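Local coordinates for putative ABC transporter, periplasmic binding protein, amino acid (Neisseria gonorrhoeae, PDB 2YLN) that probably serves as the L-cystine receptor of an ABC importer, a family 3 solute-binding protein that closes its two lobes around the ligand, at residues Asp210-Leu215 with Phe276-Ser281; Glu51-Lys56 with Ala253-Ala258. The protein carries 1 engineered substitution. All coordinates share one frame; numbering follows the deposited sequence.

How the interactions relate
The two contacts occupy different places in the two-lobed fold of a solute-binding protein. Interaction 2 joins helix 49-55 to helix 249-264 well away from the middle of the chain, whereas interaction 1 sets the start of helix 211-220 against the tail that follows helix 267-276. Their centres are 28 Å apart, with nearest atoms about 10 Å apart. Along the chain the segments alternate: 51-56, 210-215, 253-258, 276-281. The C-terminal portion therefore serves both, its helix 249-264 packing within one lobe and its tail meeting the other, consistent with a chain that crosses between lobes more than once.

Interaction 1 of 2, residues Asp210-Leu215 with Phe276-Ser281; sequences DELAVL and FGKDIS
The ammonium nitrogen of K278 is held by water 2, which accepts from K278 NZ at 2.6 Å, with a weak, long contact to water 1, and both waters lead on to E211. In the two-lobed fold of solute-binding proteins, the contact sets the first turn of helix 211-220 against the tail after helix 267-276, consistent with a junction between lobes in the closed form. Water 1 donates to E211 OE1; water 2 does so weakly. With 4.7 Å between K278 NZ and E211 OE1, the opposite charges meet through solvent and not as a direct salt bridge; both side chains have a second conformer, so the water bridge is doubtful in detail.

The apolar centre is L212. CD1 lies over one face of the F276 ring, 4.2 Å from the centroid and displaced toward the rim, a CH-pi contact made as the two side chains cross at about a right angle. The same methyl meets I280 CD1 at 3.5 Å, tip to tip, while CD2 leans on the CE methylene of K278. Y82 and F70 also pack against the F276 ring, and I280 pairs through its backbone with W143.

D210 caps the helix carrying L212: its OD2 accepts from A213 N at 2.9 Å through the anti lone pair. The carboxylate lies there because CG is anti to the backbone N (chi1 178°), and S144 OG holds OD1. On the tail, D279 OD1 closes an Asx turn by accepting S281 N from 47° above the carboxylate plane, and its syn lone pair takes S281 OG at 2.7 Å.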
ATOM      1  N   ASP A 210       0.089  -2.823   8.001  1.00  4.15           N
ATOM      2  CA  ASP A 210      -0.382  -3.994   7.345  1.00  4.48           C
ATOM      3  C   ASP A 210       0.185  -5.269   7.931  1.00  4.02           C
ATOM      4  O   ASP A 210       1.383  -5.361   8.172  1.00  4.65           O
ATOM      5  CB  ASP A 210       0.044  -3.892   5.840  1.00  4.46           C
ATOM      6  CG  ASP A 210      -0.398  -5.142   5.102  1.00  5.38           C
ATOM      7  OD1 ASP A 210      -1.603  -5.199   4.743  1.00  5.84           O
ATOM      8  OD2 ASP A 210       0.442  -6.044   4.916  1.00  5.76           O
ATOM      9  N   GLU A 211      -0.653  -6.293   8.056  0.70  4.92           N
ATOM     10  CA  GLU A 211      -0.212  -7.568   8.620  0.70  5.63           C
ATOM     11  C   GLU A 211       0.978  -8.165   7.903  0.70  5.21           C
ATOM     12  O   GLU A 211       1.916  -8.697   8.508  0.70  5.46           O
ATOM     13  CB  GLU A 211      -1.360  -8.569   8.629  0.70  6.71           C
ATOM     14  CG  GLU A 211      -0.974  -9.881   9.275  0.70  8.90           C
ATOM     15  CD  GLU A 211      -1.816 -11.079   8.857  0.70 10.01           C
ATOM     16  OE1 GLU A 211      -2.425 -11.054   7.757  0.70 15.94           O
ATOM     17  OE2 GLU A 211      -1.890 -12.032   9.583  0.70 16.39           O
ATOM     18  N   LEU A 212       0.880  -8.201   6.562  1.00  5.82           N
ATOM     19  CA  LEU A 212       1.944  -8.834   5.778  1.00  5.42           C
ATOM     20  C   LEU A 212       3.248  -8.044   5.808  1.00  5.06           C
ATOM     21  O   LEU A 212       4.331  -8.650   5.835  1.00  6.22           O
ATOM     22  CB  LEU A 212       1.473  -9.051   4.337  1.00  6.33           C
ATOM     23  CG  LEU A 212       0.188  -9.900   4.228  1.00  8.78           C
ATOM     24  CD1 LEU A 212      -0.297  -9.921   2.817  1.00 10.03           C
ATOM     25  CD2 LEU A 212       0.418 -11.316   4.707  1.00 13.27           C
ATOM     26  N   ALA A 213       3.151  -6.697   5.794  1.00  5.01           N
ATOM     27  CA  ALA A 213       4.383  -5.896   5.905  1.00  5.11           C
ATOM     28  C   ALA A 213       5.040  -6.105   7.258  1.00  5.30           C
ATOM     29  O   ALA A 213       6.271  -6.193   7.371  1.00  5.93           O
ATOM     30  CB  ALA A 213       4.096  -4.426   5.671  1.00  5.98           C
ATOM     31  N   VAL A 214       4.258  -6.194   8.312  1.00  5.01           N
ATOM     32  CA  VAL A 214       4.796  -6.427   9.656  1.00  5.49           C
ATOM     33  C   VAL A 214       5.411  -7.833   9.756  1.00  5.69           C
ATOM     34  O   VAL A 214       6.525  -7.975  10.241  1.00  6.29           O
ATOM     35  CB  VAL A 214       3.729  -6.187  10.737  1.00  5.25           C
ATOM     36  CG1 VAL A 214       4.263  -6.644  12.084  1.00  6.47           C
ATOM     37  CG2 VAL A 214       3.323  -4.716  10.767  1.00  5.57           C
ATOM     38  N   LEU A 215       4.682  -8.844   9.235  1.00  5.96           N
ATOM     39  CA  LEU A 215       5.248 -10.172   9.251  1.00  6.94           C
ATOM     40  C   LEU A 215       6.549 -10.249   8.483  1.00  6.85           C
ATOM     41  O   LEU A 215       7.519 -10.933   8.915  1.00  8.38           O
ATOM     42  CB  LEU A 215       4.233 -11.191   8.730  1.00  7.12           C
ATOM     43  CG  LEU A 215       3.047 -11.440   9.613  1.00  8.70           C
ATOM     44  CD1 LEU A 215       2.036 -12.331   8.891  1.00 11.56           C
ATOM     45  CD2 LEU A 215       3.409 -12.064  10.966  1.00 13.35           C
ATOM     46  N   PHE A 276       4.858 -13.061  -0.439  1.00  6.67           N
ATOM     47  CA  PHE A 276       4.180 -13.299   0.824  1.00  6.85           C
ATOM     48  C   PHE A 276       4.157 -14.722   1.223  1.00  7.41           C
ATOM     49  O   PHE A 276       3.746 -15.023   2.337  1.00  8.75           O
ATOM     50  CB  PHE A 276       2.707 -12.837   0.807  1.00  7.71           C
ATOM     51  CG  PHE A 276       2.484 -11.506   0.148  1.00  7.41           C
ATOM     52  CD1 PHE A 276       2.969 -10.342   0.654  1.00  9.72           C
ATOM     53  CD2 PHE A 276       1.720 -11.436  -1.032  1.00  8.04           C
ATOM     54  CE1 PHE A 276       2.770  -9.121  -0.018  1.00  8.91           C
ATOM     55  CE2 PHE A 276       1.493 -10.247  -1.656  1.00  8.57           C
ATOM     56  CZ  PHE A 276       2.043  -9.084  -1.168  1.00  8.35           C
ATOM     57  N   GLY A 277       4.483 -15.665   0.356  1.00  6.93           N
ATOM     58  CA  GLY A 277       4.210 -17.051   0.625  1.00  7.64           C
ATOM     59  C   GLY A 277       2.747 -17.444   0.541  1.00  8.28           C
ATOM     60  O   GLY A 277       2.412 -18.496   1.061  1.00 12.15           O
ATOM     61  N   LYS A 278       1.901 -16.631  -0.095  0.70  7.50           N
ATOM     62  CA  LYS A 278       0.515 -17.086  -0.347  0.70  8.16           C
ATOM     63  C   LYS A 278      -0.097 -16.112  -1.309  0.70  6.82           C
ATOM     64  O   LYS A 278       0.293 -14.970  -1.438  0.70  7.19           O
ATOM     65  CB  LYS A 278      -0.337 -17.077   0.908  0.70 10.35           C
ATOM     66  CG  LYS A 278      -0.313 -15.735   1.662  0.70 12.45           C
ATOM     67  CD  LYS A 278      -1.249 -15.815   2.880  0.70 16.11           C
ATOM     68  CE  LYS A 278      -1.331 -14.594   3.674  0.70 21.09           C
ATOM     69  NZ  LYS A 278      -2.240 -14.788   4.892  0.70 22.69           N
ATOM     70  N   ASP A 279      -1.104 -16.603  -1.950  1.00  7.37           N
ATOM     71  CA  ASP A 279      -1.924 -15.828  -2.855  1.00  6.16           C
ATOM     72  C   ASP A 279      -2.897 -15.018  -2.074  1.00  6.87           C
ATOM     73  O   ASP A 279      -3.658 -15.609  -1.259  1.00  8.53           O
ATOM     74  CB  ASP A 279      -2.693 -16.758  -3.818  1.00  7.15           C
ATOM     75  CG  ASP A 279      -3.448 -16.023  -4.908  1.00  7.67           C
ATOM     76  OD1 ASP A 279      -3.365 -14.812  -5.006  1.00  7.38           O
ATOM     77  OD2 ASP A 279      -4.139 -16.780  -5.672  1.00  9.45           O
ATOM     78  N   ILE A 280      -2.865 -13.715  -2.204  1.00  6.55           N
ATOM     79  CA  ILE A 280      -3.754 -12.832  -1.511  1.00  7.43           C
ATOM     80  C   ILE A 280      -4.700 -12.086  -2.426  1.00  6.59           C
ATOM     81  O   ILE A 280      -5.363 -11.105  -2.078  1.00  6.96           O
ATOM     82  CB  ILE A 280      -3.024 -11.879  -0.562  1.00  8.52           C
ATOM     83  CG1 ILE A 280      -2.133 -10.922  -1.340  1.00  8.53           C
ATOM     84  CG2 ILE A 280      -2.248 -12.678   0.480  1.00 10.25           C
ATOM     85  CD1 ILE A 280      -1.555  -9.771  -0.499  1.00 10.79           C
ATOM     86  N   SER A 281      -4.849 -12.561  -3.676  1.00  6.63           N
ATOM     87  CA  SER A 281      -5.675 -11.890  -4.674  1.00  7.32           C
ATOM     88  C   SER A 281      -7.146 -12.260  -4.686  1.00  9.31           C
ATOM     89  O   SER A 281      -7.904 -11.582  -5.361  1.00 13.17           O
ATOM     90  CB  SER A 281      -5.070 -12.048  -6.040  1.00  8.52           C
ATOM     91  OG  SER A 281      -5.101 -13.370  -6.471  1.00 10.80           O
TER
HETATM   92  O   HOH W   1      -4.371 -13.001   6.874  0.50 22.85           O
HETATM   93  O   HOH W   2      -1.361 -13.625   7.075  1.00 54.31           O

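Interaction 2 of 2, residues Glu51-Lys56 with Ala253-Ala258; sequences ERINNK and AKFSTA
K254 runs past I53 in the opposite direction, the two side chains lying alongside each other where helix 49-55 packs on helix 249-264. Such helix-helix packing belongs to the alpha/beta architecture of a solute-binding lobe; here the axes of the short segments approach to 11.6 Å, with 49° between their directions. From its root, K254 first offers CB and CG to the I53 methyl CG2, the closer contact being CG to CG2 at 3.9 Å. A bend at chi2 (-73°) then turns the chain toward N54, and CE comes 3.5 Å from N54 OD1. At the tip, NZ donates to water 3 at 2.9 Å, and that water donates in turn to N54 OD1 at 2.6 Å. One bridging water thus joins lysine and amide on the solvent-exposed side.

I53 sends its other branch inward: CD1 meets F255 CZ at 4.0 Å, with the side chains crossing at a slant. The F255 ring is also packed by V90 and L94 of helix 82-94 and by L242 and V244 of strand 238-245, which places this end of the contact in the lobe interior.

K56, with positive phi, makes a Schellman motif after the helix, and its NZ donates to L94 O. In the conformer described, N55 ND2 donates to E51 O in the carbonyl plane, on a lone pair. On helix 249-264, A253 O is held from opposite faces of its plane by T257 N and T257 OG1.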
ATOM      1  N   GLU A  51      -6.378   7.656 -23.818  1.00 10.93           N
ATOM      2  CA  GLU A  51      -5.705   7.824 -25.088  1.00 10.84           C
ATOM      3  C   GLU A  51      -4.375   7.087 -25.064  1.00  9.91           C
ATOM      4  O   GLU A  51      -3.964   6.452 -26.025  1.00 10.79           O
ATOM      5  CB  GLU A  51      -5.501   9.316 -25.410  1.00 12.55           C
ATOM      6  CG  GLU A  51      -4.790   9.604 -26.736  1.00 14.73           C
ATOM      7  CD  GLU A  51      -4.447  11.038 -26.984  0.50 10.36           C
ATOM      8  OE1 GLU A  51      -4.935  11.936 -26.290  0.50 15.42           O
ATOM      9  OE2 GLU A  51      -3.629  11.288 -27.934  0.50 14.20           O
ATOM     10  N   ARG A  52      -3.591   7.297 -23.990  1.00 10.02           N
ATOM     11  CA  ARG A  52      -2.271   6.643 -23.919  1.00  8.82           C
ATOM     12  C   ARG A  52      -2.355   5.150 -23.745  1.00 10.34           C
ATOM     13  O   ARG A  52      -1.461   4.415 -24.247  1.00 10.35           O
ATOM     14  CB  ARG A  52      -1.417   7.290 -22.805  1.00  8.95           C
ATOM     15  CG  ARG A  52      -0.954   8.697 -23.278  1.00  9.84           C
ATOM     16  CD  ARG A  52      -0.183   9.462 -22.225  1.00  8.94           C
ATOM     17  NE  ARG A  52      -1.121  10.045 -21.217  1.00  9.53           N
ATOM     18  CZ  ARG A  52      -1.160   9.775 -19.911  1.00  7.63           C
ATOM     19  NH1 ARG A  52      -0.369   8.867 -19.428  1.00  9.01           N
ATOM     20  NH2 ARG A  52      -1.973  10.428 -19.103  1.00  9.05           N
ATOM     21  N   ILE A  53      -3.373   4.649 -23.084  1.00  9.30           N
ATOM     22  CA  ILE A  53      -3.533   3.215 -23.027  1.00  9.87           C
ATOM     23  C   ILE A  53      -3.883   2.699 -24.435  1.00  8.95           C
ATOM     24  O   ILE A  53      -3.327   1.743 -24.874  1.00 12.83           O
ATOM     25  CB  ILE A  53      -4.564   2.769 -21.932  1.00 10.12           C
ATOM     26  CG1 ILE A  53      -4.013   3.141 -20.534  1.00 10.47           C
ATOM     27  CG2 ILE A  53      -4.992   1.290 -22.099  1.00 10.57           C
ATOM     28  CD1 ILE A  53      -5.074   3.067 -19.399  1.00  9.80           C
ATOM     29  N   ASN A  54      -4.906   3.244 -25.031  1.00  9.70           N
ATOM     30  CA  ASN A  54      -5.405   2.688 -26.332  1.00 10.37           C
ATOM     31  C   ASN A  54      -4.362   2.880 -27.427  1.00 10.39           C
ATOM     32  O   ASN A  54      -4.238   2.011 -28.273  1.00 12.50           O
ATOM     33  CB  ASN A  54      -6.711   3.299 -26.696  1.00 13.57           C
ATOM     34  CG  ASN A  54      -7.865   2.728 -25.870  1.00 14.00           C
ATOM     35  OD1 ASN A  54      -7.715   1.676 -25.284  1.00 22.47           O
ATOM     36  ND2 ASN A  54      -8.946   3.419 -25.903  1.00 21.07           N
ATOM     37  N   ASN A  55      -3.529   3.933 -27.321  0.70  8.65           N
ATOM     38  CA  ASN A  55      -2.585   4.314 -28.387  0.70  8.43           C
ATOM     39  C   ASN A  55      -1.178   3.894 -28.068  0.70  7.72           C
ATOM     40  O   ASN A  55      -0.285   4.212 -28.835  0.70  9.63           O
ATOM     41  CB  ASN A  55      -2.741   5.822 -28.801  0.70  9.58           C
ATOM     42  CG  ASN A  55      -4.063   6.070 -29.494  0.70 11.69           C
ATOM     43  OD1 ASN A  55      -4.179   5.781 -30.696  0.70 17.56           O
ATOM     44  ND2 ASN A  55      -5.065   6.562 -28.746  0.70 16.67           N
ATOM     45  N   LYS A  56      -0.981   3.246 -26.942  1.00  8.57           N
ATOM     46  CA  LYS A  56       0.287   2.589 -26.601  1.00  7.28           C
ATOM     47  C   LYS A  56       1.394   3.621 -26.348  1.00  7.79           C
ATOM     48  O   LYS A  56       2.474   3.594 -26.904  1.00  9.20           O
ATOM     49  CB  LYS A  56       0.729   1.566 -27.616  1.00 10.25           C
ATOM     50  CG  LYS A  56      -0.435   0.691 -28.026  1.00 12.16           C
ATOM     51  CD  LYS A  56      -1.084  -0.105 -26.863  1.00 13.68           C
ATOM     52  CE  LYS A  56      -2.215  -0.941 -27.391  1.00 18.66           C
ATOM     53  NZ  LYS A  56      -3.009  -1.364 -26.316  1.00 27.59           N
ATOM     54  N   ALA A 253     -11.431   0.460 -16.555  1.00  6.43           N
ATOM     55  CA  ALA A 253     -11.875  -0.822 -17.132  1.00  6.21           C
ATOM     56  C   ALA A 253     -10.714  -1.560 -17.750  1.00  5.73           C
ATOM     57  O   ALA A 253     -10.636  -2.787 -17.614  1.00  6.42           O
ATOM     58  CB  ALA A 253     -12.985  -0.572 -18.177  1.00  7.87           C
ATOM     59  N   LYS A 254      -9.792  -0.872 -18.429  1.00  5.86           N
ATOM     60  CA  LYS A 254      -8.611  -1.531 -19.004  1.00  6.21           C
ATOM     61  C   LYS A 254      -7.729  -2.122 -17.904  1.00  5.48           C
ATOM     62  O   LYS A 254      -7.268  -3.274 -17.987  1.00  5.69           O
ATOM     63  CB  LYS A 254      -7.813  -0.537 -19.864  1.00  7.75           C
ATOM     64  CG  LYS A 254      -8.543  -0.082 -21.099  1.00 10.37           C
ATOM     65  CD  LYS A 254      -8.605  -1.145 -22.123  1.00 18.05           C
ATOM     66  CE  LYS A 254      -9.396  -0.769 -23.367  1.00 21.82           C
ATOM     67  NZ  LYS A 254      -9.023  -1.689 -24.458  1.00 29.74           N
ATOM     68  N   PHE A 255      -7.482  -1.371 -16.817  1.00  5.37           N
ATOM     69  CA  PHE A 255      -6.715  -1.880 -15.715  1.00  5.51           C
ATOM     70  C   PHE A 255      -7.381  -3.099 -15.101  1.00  4.80           C
ATOM     71  O   PHE A 255      -6.675  -4.093 -14.837  1.00  5.39           O
ATOM     72  CB  PHE A 255      -6.509  -0.800 -14.655  1.00  5.46           C
ATOM     73  CG  PHE A 255      -5.574   0.343 -15.054  1.00  5.52           C
ATOM     74  CD1 PHE A 255      -4.452   0.203 -15.796  1.00  7.82           C
ATOM     75  CD2 PHE A 255      -5.847   1.592 -14.600  1.00  8.80           C
ATOM     76  CE1 PHE A 255      -3.667   1.285 -16.068  1.00  8.91           C
ATOM     77  CE2 PHE A 255      -5.042   2.647 -14.879  1.00 12.12           C
ATOM     78  CZ  PHE A 255      -3.948   2.477 -15.642  1.00  8.17           C
ATOM     79  N   SER A 256      -8.686  -3.050 -14.847  1.00  5.34           N
ATOM     80  CA  SER A 256      -9.349  -4.157 -14.239  1.00  4.89           C
ATOM     81  C   SER A 256      -9.352  -5.385 -15.120  1.00  5.00           C
ATOM     82  O   SER A 256      -9.208  -6.508 -14.613  1.00  5.71           O
ATOM     83  CB  SER A 256     -10.754  -3.772 -13.893  1.00  5.65           C
ATOM     84  OG  SER A 256     -10.742  -2.774 -12.855  1.00  5.19           O
ATOM     85  N   THR A 257      -9.508  -5.188 -16.427  1.00  5.47           N
ATOM     86  CA  THR A 257      -9.483  -6.321 -17.362  1.00  6.22           C
ATOM     87  C   THR A 257      -8.116  -6.991 -17.303  1.00  5.36           C
ATOM     88  O   THR A 257      -8.052  -8.219 -17.224  1.00  5.77           O
ATOM     89  CB  THR A 257      -9.824  -5.825 -18.768  1.00  6.80           C
ATOM     90  OG1 THR A 257     -11.148  -5.328 -18.827  1.00  8.74           O
ATOM     91  CG2 THR A 257      -9.733  -6.936 -19.815  1.00  8.86           C
ATOM     92  N   ALA A 258      -7.026  -6.228 -17.305  1.00  4.94           N
ATOM     93  CA  ALA A 258      -5.714  -6.788 -17.216  1.00  4.86           C
ATOM     94  C   ALA A 258      -5.538  -7.557 -15.899  1.00  4.71           C
ATOM     95  O   ALA A 258      -4.965  -8.652 -15.878  1.00  5.20           O
ATOM     96  CB  ALA A 258      -4.656  -5.692 -17.372  1.00  5.58           C
TER
HETATM   97  O   HOH W   3      -6.567  -0.684 -25.552  0.70 26.87           O